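Local coordinates for cytoplasmic protein (Cryptococcus neoformans var. grubii serotype A, PDB 7LPO) that probably hydrolyses steryl beta-glucosides, as a sterylglucosidase of glycoside hydrolase family 5, at residues D312-N317 / P323-R328; W316-M321 / T458-H463. All coordinates share one frame; numbering follows the deposited sequence.

Interaction 1: residues D312-N317 / P323-R328; sequences DVQAWN and PYRGSR
N317 and Y324 form an antiparallel hydrogen-bonded pair near the turn of a beta hairpin, with N317 N to Y324 O at 2.8 Å and Y324 N to N317 O at 2.7 Å, while the axes of segments 312-317 and 323-328 run at 132°. Further from the turn G326 N donates to A315 O at 2.8 Å and A315 N bonds weakly to S327 O, so that A315 faces two residues, consistent with a beta bulge. Strand 294-295 pairs with the other edge of 311-319, as in the backbone bonding of W316 with G294.

Beside N317, the Y324 phenol ring lies over its side chain. With CG lodged between the backbone N and the carbonyl carbon (chi1 73°), the ring presents a face to N317 CB in a CH-pi contact, CB to ring centroid 4.0 Å. W316 and R325 sit opposite each other, and although their first bonds diverge, the arginine folds back over the indole: R325 CG stands 3.7 Å from the centroid of the six-membered ring of W316. The guanidinium, turned almost perpendicular to the indole, continues to Q314, whose CB meets its edge. P323 CB packs on W316 CE3, and K292 adds a cation-pi contact.

At the open end R328 reaches across with NE and NH2 to the single acceptor D312 O, at 3.3 and 3.2 Å, while Q314 CG covers one face of its guanidinium. A water bridges Q314 OE1 and R328 NH2. D312 OD2 lies well out of the guanidinium plane of R328 and makes only a long ion pair with NE. R328 holds D312 O with two bent N-H bonds and gives a further one to the water, so the carboxylate, like E301 in a weak, long ion pair, probably adds only a diffuse attraction.

Interaction 2: residues W316-M321 / T458-H463; sequences WNFGPM and TLMTKH
F318 packs against M460 and T461, joining the tip of the beta hairpin 311-319/322-331 to the last turn of helix 456-461. The protein belongs to a family with a TIM-barrel catalytic domain: the hairpin is part of the long excursion between barrel strands 263-267 and 424-427, and the helix follows barrel strand 447-449.

Where strand 311-319 nears its end, F318 turns its ring to the helix, CG lying anti to the backbone N (chi1 -161°). M460 CB stands almost squarely over the middle of that ring, 4.0 Å from the centroid and 10° off the normal, a CH-pi contact. M460 CG lies on the same side of the ring, at about the same height but just outside its CE2-CZ rim, 4.1 Å from each of those two F318 atoms, and the bent methionine chain also meets M197. Beyond F318, the chain leaves the strand after G319.

Just after the helix, K462 takes positive phi and ends the helical run. Just before it, T461 directs its hydroxyl back to the helix, OG1 bonding to L457 O. This leaves the methyl for the aromatic partner: T461 CG2 approaches F318 CD1 obliquely, at 3.9 Å.

Overall arrangement
Interactions 1 and 2 lie along the same hairpin, their centres about 14 Å apart, and share W316 and N317 on strand 311-319. P323 connects them directly: a neighbour of W316 in interaction 1, it also brings its CD to 4.0 Å from F318 CE2, on the ring that makes interaction 2. Y324 CD1 also approaches G319 N at 3.7 Å. Interaction 1 joins the two strands, whereas interaction 2 rests their turn end on helix 456-461. Both are surface contacts on the same side of the chain's centre, about 28 and 20 Å from it respectively, with the helix contact nearer the body of the enzyme.

Interaction 1: residues D312-N317 / P323-R328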
ATOM      1  N   ASP A 312      -0.157  19.229  28.207  1.00 27.92           N
ATOM      2  CA  ASP A 312       0.337  18.003  28.822  1.00 35.49           C
ATOM      3  C   ASP A 312      -0.473  16.847  28.245  1.00 30.52           C
ATOM      4  O   ASP A 312      -1.639  16.665  28.604  1.00 31.41           O
ATOM      5  CB  ASP A 312       0.195  18.080  30.339  1.00 47.90           C
ATOM      6  CG  ASP A 312       0.954  16.982  31.052  1.00 60.86           C
ATOM      7  OD1 ASP A 312       1.987  16.523  30.510  1.00 65.95           O
ATOM      8  OD2 ASP A 312       0.521  16.582  32.159  1.00 64.07           O
ATOM      9  N   VAL A 313       0.136  16.071  27.357  1.00 25.75           N
ATOM     10  CA  VAL A 313      -0.597  15.094  26.560  1.00 23.14           C
ATOM     11  C   VAL A 313      -0.270  13.682  27.016  1.00 20.90           C
ATOM     12  O   VAL A 313       0.833  13.394  27.488  1.00 19.75           O
ATOM     13  CB  VAL A 313      -0.293  15.253  25.054  1.00 19.49           C
ATOM     14  CG1 VAL A 313      -0.450  16.707  24.638  1.00 20.88           C
ATOM     15  CG2 VAL A 313       1.100  14.755  24.723  1.00 16.84           C
ATOM     16  N   GLN A 314      -1.253  12.799  26.867  1.00 25.75           N
ATOM     17  CA  GLN A 314      -1.059  11.381  27.135  1.00 26.55           C
ATOM     18  C   GLN A 314      -0.078  10.798  26.128  1.00 24.77           C
ATOM     19  O   GLN A 314      -0.118  11.124  24.939  1.00 25.09           O
ATOM     20  CB  GLN A 314      -2.394  10.630  27.054  1.00 31.21           C
ATOM     21  CG  GLN A 314      -3.558  11.310  27.784  1.00 38.96           C
ATOM     22  CD  GLN A 314      -4.944  10.809  27.339  1.00 43.92           C
ATOM     23  OE1 GLN A 314      -5.610  11.438  26.497  1.00 47.22           O
ATOM     24  NE2 GLN A 314      -5.384   9.683  27.911  1.00 41.48           N
ATOM     25  N   ALA A 315       0.823   9.951  26.606  1.00 23.02           N
ATOM     26  CA  ALA A 315       1.706   9.195  25.734  1.00 22.01           C
ATOM     27  C   ALA A 315       1.343   7.722  25.833  1.00 22.31           C
ATOM     28  O   ALA A 315       0.912   7.243  26.886  1.00 23.09           O
ATOM     29  CB  ALA A 315       3.177   9.396  26.090  1.00 20.53           C
ATOM     30  N   TRP A 316       1.517   7.006  24.725  1.00 23.73           N
ATOM     31  CA  TRP A 316       1.079   5.626  24.615  1.00 23.56           C
ATOM     32  C   TRP A 316       2.230   4.712  24.235  1.00 22.19           C
ATOM     33  O   TRP A 316       3.042   5.050  23.373  1.00 19.78           O
ATOM     34  CB  TRP A 316      -0.031   5.495  23.578  1.00 25.66           C
ATOM     35  CG  TRP A 316      -1.292   6.104  24.040  1.00 29.19           C
ATOM     36  CD1 TRP A 316      -1.637   7.424  23.998  1.00 29.56           C
ATOM     37  CD2 TRP A 316      -2.385   5.420  24.637  1.00 31.43           C
ATOM     38  NE1 TRP A 316      -2.889   7.601  24.530  1.00 30.94           N
ATOM     39  CE2 TRP A 316      -3.372   6.384  24.933  1.00 32.98           C
ATOM     40  CE3 TRP A 316      -2.628   4.082  24.945  1.00 33.00           C
ATOM     41  CZ2 TRP A 316      -4.588   6.050  25.528  1.00 36.78           C
ATOM     42  CZ3 TRP A 316      -3.822   3.750  25.531  1.00 36.39           C
ATOM     43  CH2 TRP A 316      -4.795   4.731  25.824  1.00 38.25           C
ATOM     44  N   ASN A 317       2.266   3.538  24.865  1.00 24.28           N
ATOM     45  CA  ASN A 317       3.177   2.465  24.507  1.00 23.95           C
ATOM     46  C   ASN A 317       2.388   1.361  23.821  1.00 22.61           C
ATOM     47  O   ASN A 317       1.201   1.169  24.090  1.00 22.72           O
ATOM     48  CB  ASN A 317       3.882   1.906  25.745  1.00 28.15           C
ATOM     49  CG  ASN A 317       4.676   2.962  26.491  1.00 32.26           C
ATOM     50  OD1 ASN A 317       5.377   3.770  25.885  1.00 32.14           O
ATOM     51  ND2 ASN A 317       4.569   2.959  27.818  1.00 34.77           N
ATOM     52  N   PRO A 323      -2.058  -0.787  22.333  1.00 32.42           N
ATOM     53  CA  PRO A 323      -1.623   0.409  23.064  1.00 30.72           C
ATOM     54  C   PRO A 323      -2.083   0.403  24.513  1.00 29.26           C
ATOM     55  O   PRO A 323      -3.204   0.002  24.830  1.00 29.95           O
ATOM     56  CB  PRO A 323      -2.270   1.562  22.287  1.00 33.59           C
ATOM     57  CG  PRO A 323      -2.561   1.017  20.929  1.00 34.67           C
ATOM     58  CD  PRO A 323      -2.749  -0.466  21.068  1.00 33.46           C
ATOM     59  N   TYR A 324      -1.204   0.876  25.391  1.00 24.56           N
ATOM     60  CA  TYR A 324      -1.541   1.149  26.777  1.00 25.21           C
ATOM     61  C   TYR A 324      -0.808   2.415  27.202  1.00 28.16           C
ATOM     62  O   TYR A 324       0.237   2.765  26.644  1.00 29.46           O
ATOM     63  CB  TYR A 324      -1.188  -0.031  27.689  1.00 25.91           C
ATOM     64  CG  TYR A 324       0.283  -0.181  27.924  1.00 28.68           C
ATOM     65  CD1 TYR A 324       1.077  -0.896  27.038  1.00 30.02           C
ATOM     66  CD2 TYR A 324       0.887   0.401  29.027  1.00 29.96           C
ATOM     67  CE1 TYR A 324       2.435  -1.024  27.250  1.00 30.11           C
ATOM     68  CE2 TYR A 324       2.239   0.277  29.243  1.00 29.84           C
ATOM     69  CZ  TYR A 324       3.007  -0.431  28.349  1.00 29.92           C
ATOM     70  OH  TYR A 324       4.360  -0.565  28.546  1.00 30.54           O
ATOM     71  N   ARG A 325      -1.368   3.096  28.197  1.00 36.63           N
ATOM     72  CA  ARG A 325      -0.896   4.424  28.563  1.00 36.67           C
ATOM     73  C   ARG A 325       0.462   4.374  29.252  1.00 34.67           C
ATOM     74  O   ARG A 325       0.729   3.503  30.082  1.00 32.87           O
ATOM     75  CB  ARG A 325      -1.904   5.106  29.490  1.00 40.98           C
ATOM     76  CG  ARG A 325      -3.002   5.889  28.794  1.00 46.98           C
ATOM     77  CD  ARG A 325      -3.778   6.773  29.796  1.00 53.31           C
ATOM     78  NE  ARG A 325      -2.928   7.199  30.912  1.00 57.91           N
ATOM     79  CZ  ARG A 325      -2.066   8.216  30.860  1.00 61.74           C
ATOM     80  NH1 ARG A 325      -1.944   8.942  29.751  1.00 59.97           N
ATOM     81  NH2 ARG A 325      -1.327   8.517  31.925  1.00 63.99           N
ATOM     82  N   GLY A 326       1.318   5.331  28.908  1.00 29.18           N
ATOM     83  CA  GLY A 326       2.558   5.560  29.626  1.00 30.14           C
ATOM     84  C   GLY A 326       2.476   6.839  30.436  1.00 29.04           C
ATOM     85  O   GLY A 326       1.417   7.162  30.975  1.00 29.42           O
ATOM     86  N   SER A 327       3.567   7.583  30.535  1.00 38.30           N
ATOM     87  CA  SER A 327       3.520   8.850  31.242  1.00 43.10           C
ATOM     88  C   SER A 327       2.948   9.941  30.343  1.00 42.96           C
ATOM     89  O   SER A 327       2.923   9.824  29.116  1.00 44.17           O
ATOM     90  CB  SER A 327       4.912   9.249  31.718  1.00 49.29           C
ATOM     91  OG  SER A 327       5.786   9.401  30.612  1.00 54.74           O
ATOM     92  N   ARG A 328       2.470  11.010  30.972  1.00 40.44           N
ATOM     93  CA  ARG A 328       2.100  12.208  30.240  1.00 38.96           C
ATOM     94  C   ARG A 328       3.351  13.020  29.940  1.00 41.26           C
ATOM     95  O   ARG A 328       4.323  12.997  30.697  1.00 44.20           O
ATOM     96  CB  ARG A 328       1.098  13.040  31.036  1.00 36.81           C
ATOM     97  CG  ARG A 328      -0.292  12.432  31.089  1.00 37.05           C
ATOM     98  CD  ARG A 328      -1.323  13.422  31.629  1.00 39.17           C
ATOM     99  NE  ARG A 328      -2.091  14.083  30.575  1.00 41.92           N
ATOM    100  CZ  ARG A 328      -3.418  14.102  30.509  1.00 42.69           C
ATOM    101  NH1 ARG A 328      -4.143  13.495  31.438  1.00 45.82           N
ATOM    102  NH2 ARG A 328      -4.027  14.731  29.509  1.00 40.27           N
TER
HETATM  103  O   HOH W   1      -6.663  14.203  27.846  1.00 44.56           O

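Interaction 2: residues W316-M321 / T458-H463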
ATOM      1  N   TRP A 316       1.517   7.006  24.725  1.00 23.73           N
ATOM      2  CA  TRP A 316       1.079   5.626  24.615  1.00 23.56           C
ATOM      3  C   TRP A 316       2.230   4.712  24.235  1.00 22.19           C
ATOM      4  O   TRP A 316       3.042   5.050  23.373  1.00 19.78           O
ATOM      5  CB  TRP A 316      -0.031   5.495  23.578  1.00 25.66           C
ATOM      6  CG  TRP A 316      -1.292   6.104  24.040  1.00 29.19           C
ATOM      7  CD1 TRP A 316      -1.637   7.424  23.998  1.00 29.56           C
ATOM      8  CD2 TRP A 316      -2.385   5.420  24.637  1.00 31.43           C
ATOM      9  NE1 TRP A 316      -2.889   7.601  24.530  1.00 30.94           N
ATOM     10  CE2 TRP A 316      -3.372   6.384  24.933  1.00 32.98           C
ATOM     11  CE3 TRP A 316      -2.628   4.082  24.945  1.00 33.00           C
ATOM     12  CZ2 TRP A 316      -4.588   6.050  25.528  1.00 36.78           C
ATOM     13  CZ3 TRP A 316      -3.822   3.750  25.531  1.00 36.39           C
ATOM     14  CH2 TRP A 316      -4.795   4.731  25.824  1.00 38.25           C
ATOM     15  N   ASN A 317       2.266   3.538  24.865  1.00 24.28           N
ATOM     16  CA  ASN A 317       3.177   2.465  24.507  1.00 23.95           C
ATOM     17  C   ASN A 317       2.388   1.361  23.821  1.00 22.61           C
ATOM     18  O   ASN A 317       1.201   1.169  24.090  1.00 22.72           O
ATOM     19  CB  ASN A 317       3.882   1.906  25.745  1.00 28.15           C
ATOM     20  CG  ASN A 317       4.676   2.962  26.491  1.00 32.26           C
ATOM     21  OD1 ASN A 317       5.377   3.770  25.885  1.00 32.14           O
ATOM     22  ND2 ASN A 317       4.569   2.959  27.818  1.00 34.77           N
ATOM     23  N   PHE A 318       3.053   0.622  22.945  1.00 20.87           N
ATOM     24  CA  PHE A 318       2.442  -0.525  22.287  1.00 23.91           C
ATOM     25  C   PHE A 318       2.826  -1.791  23.053  1.00 23.38           C
ATOM     26  O   PHE A 318       3.986  -2.219  23.019  1.00 22.57           O
ATOM     27  CB  PHE A 318       2.864  -0.616  20.824  1.00 29.42           C
ATOM     28  CG  PHE A 318       1.942  -1.469  19.998  1.00 34.43           C
ATOM     29  CD1 PHE A 318       2.071  -2.847  19.994  1.00 35.84           C
ATOM     30  CD2 PHE A 318       0.928  -0.895  19.247  1.00 35.83           C
ATOM     31  CE1 PHE A 318       1.206  -3.639  19.246  1.00 36.28           C
ATOM     32  CE2 PHE A 318       0.068  -1.682  18.496  1.00 35.15           C
ATOM     33  CZ  PHE A 318       0.203  -3.053  18.501  1.00 34.46           C
ATOM     34  N   GLY A 319       1.856  -2.377  23.749  1.00 22.39           N
ATOM     35  CA  GLY A 319       2.068  -3.591  24.500  1.00 22.51           C
ATOM     36  C   GLY A 319       1.647  -4.818  23.719  1.00 21.59           C
ATOM     37  O   GLY A 319       1.253  -4.732  22.550  1.00 20.38           O
ATOM     38  N   PRO A 320       1.710  -5.991  24.353  1.00 19.38           N
ATOM     39  CA  PRO A 320       1.353  -7.224  23.623  1.00 21.72           C
ATOM     40  C   PRO A 320      -0.098  -7.281  23.179  1.00 22.92           C
ATOM     41  O   PRO A 320      -0.404  -7.954  22.187  1.00 23.14           O
ATOM     42  CB  PRO A 320       1.668  -8.342  24.628  1.00 22.68           C
ATOM     43  CG  PRO A 320       1.610  -7.663  25.990  1.00 23.43           C
ATOM     44  CD  PRO A 320       2.135  -6.254  25.738  1.00 20.35           C
ATOM     45  N   MET A 321      -1.003  -6.611  23.890  1.00 29.34           N
ATOM     46  CA  MET A 321      -2.410  -6.560  23.516  1.00 34.75           C
ATOM     47  C   MET A 321      -2.801  -5.221  22.898  1.00 35.08           C
ATOM     48  O   MET A 321      -3.991  -4.900  22.828  1.00 36.67           O
ATOM     49  CB  MET A 321      -3.287  -6.841  24.733  1.00 40.39           C
ATOM     50  CG  MET A 321      -3.125  -8.230  25.321  1.00 45.99           C
ATOM     51  SD  MET A 321      -3.586  -9.522  24.161  1.00 51.56           S
ATOM     52  CE  MET A 321      -3.964 -10.857  25.295  1.00 49.74           C
ATOM     53  N   THR A 458       2.997  -8.100  14.315  1.00 14.50           N
ATOM     54  CA  THR A 458       4.369  -8.289  13.863  1.00 14.49           C
ATOM     55  C   THR A 458       4.964  -6.982  13.353  1.00 14.49           C
ATOM     56  O   THR A 458       6.103  -6.630  13.689  1.00 14.52           O
ATOM     57  CB  THR A 458       4.407  -9.365  12.778  1.00 14.44           C
ATOM     58  OG1 THR A 458       3.842 -10.582  13.300  1.00 14.45           O
ATOM     59  CG2 THR A 458       5.822  -9.618  12.321  1.00 14.44           C
ATOM     60  N   LEU A 459       4.193  -6.240  12.559  1.00 14.47           N
ATOM     61  CA  LEU A 459       4.674  -4.979  12.010  1.00 14.50           C
ATOM     62  C   LEU A 459       5.051  -3.999  13.114  1.00 15.91           C
ATOM     63  O   LEU A 459       6.129  -3.399  13.081  1.00 17.35           O
ATOM     64  CB  LEU A 459       3.600  -4.385  11.107  1.00 15.97           C
ATOM     65  CG  LEU A 459       3.965  -3.213  10.204  1.00 20.41           C
ATOM     66  CD1 LEU A 459       5.008  -3.621   9.206  1.00 20.99           C
ATOM     67  CD2 LEU A 459       2.709  -2.705   9.509  1.00 22.71           C
ATOM     68  N   MET A 460       4.181  -3.831  14.113  1.00 18.37           N
ATOM     69  CA  MET A 460       4.422  -2.789  15.108  1.00 20.05           C
ATOM     70  C   MET A 460       5.496  -3.178  16.115  1.00 19.22           C
ATOM     71  O   MET A 460       6.261  -2.319  16.568  1.00 20.49           O
ATOM     72  CB  MET A 460       3.127  -2.449  15.844  1.00 24.95           C
ATOM     73  CG  MET A 460       1.964  -2.115  14.927  1.00 30.60           C
ATOM     74  SD  MET A 460       2.242  -0.643  13.890  1.00 37.83           S
ATOM     75  CE  MET A 460       2.437   0.602  15.133  1.00 34.18           C
ATOM     76  N   THR A 461       5.558  -4.448  16.507  1.00 18.13           N
ATOM     77  CA  THR A 461       6.522  -4.879  17.513  1.00 18.04           C
ATOM     78  C   THR A 461       7.844  -5.309  16.903  1.00 20.29           C
ATOM     79  O   THR A 461       8.807  -5.535  17.655  1.00 19.58           O
ATOM     80  CB  THR A 461       5.954  -6.036  18.336  1.00 18.77           C
ATOM     81  OG1 THR A 461       5.769  -7.177  17.489  1.00 19.39           O
ATOM     82  CG2 THR A 461       4.620  -5.647  18.958  1.00 19.16           C
ATOM     83  N   LYS A 462       7.921  -5.415  15.570  1.00 19.69           N
ATOM     84  CA  LYS A 462       9.104  -5.919  14.867  1.00 20.92           C
ATOM     85  C   LYS A 462       9.652  -7.190  15.560  1.00 21.28           C
ATOM     86  O   LYS A 462      10.836  -7.331  15.809  1.00 22.30           O
ATOM     87  CB  LYS A 462      10.172  -4.819  14.761  1.00 21.53           C
ATOM     88  CG  LYS A 462       9.604  -3.588  14.042  1.00 20.00           C
ATOM     89  CD  LYS A 462      10.632  -2.513  13.822  1.00 21.51           C
ATOM     90  CE  LYS A 462      10.145  -1.530  12.756  1.00 26.00           C
ATOM     91  NZ  LYS A 462      11.073  -0.389  12.619  1.00 29.98           N
ATOM     92  N   HIS A 463       8.721  -8.099  15.833  0.63 23.14           N
ATOM     93  CA  HIS A 463       9.021  -9.371  16.479  0.63 19.64           C
ATOM     94  C   HIS A 463       7.994 -10.379  15.983  0.63 22.14           C
ATOM     95  O   HIS A 463       6.808 -10.057  15.860  0.63 19.51           O
ATOM     96  CB  HIS A 463       8.968  -9.237  18.007  0.63 23.48           C
ATOM     97  CG  HIS A 463       9.499 -10.429  18.740  0.63 22.03           C
ATOM     98  ND1 HIS A 463      10.779 -10.481  19.247  0.63 23.20           N
ATOM     99  CD2 HIS A 463       8.916 -11.608  19.063  0.63 23.47           C
ATOM    100  CE1 HIS A 463      10.967 -11.649  19.838  0.63 22.67           C
ATOM    101  NE2 HIS A 463       9.852 -12.350  19.743  0.63 22.49           N
TER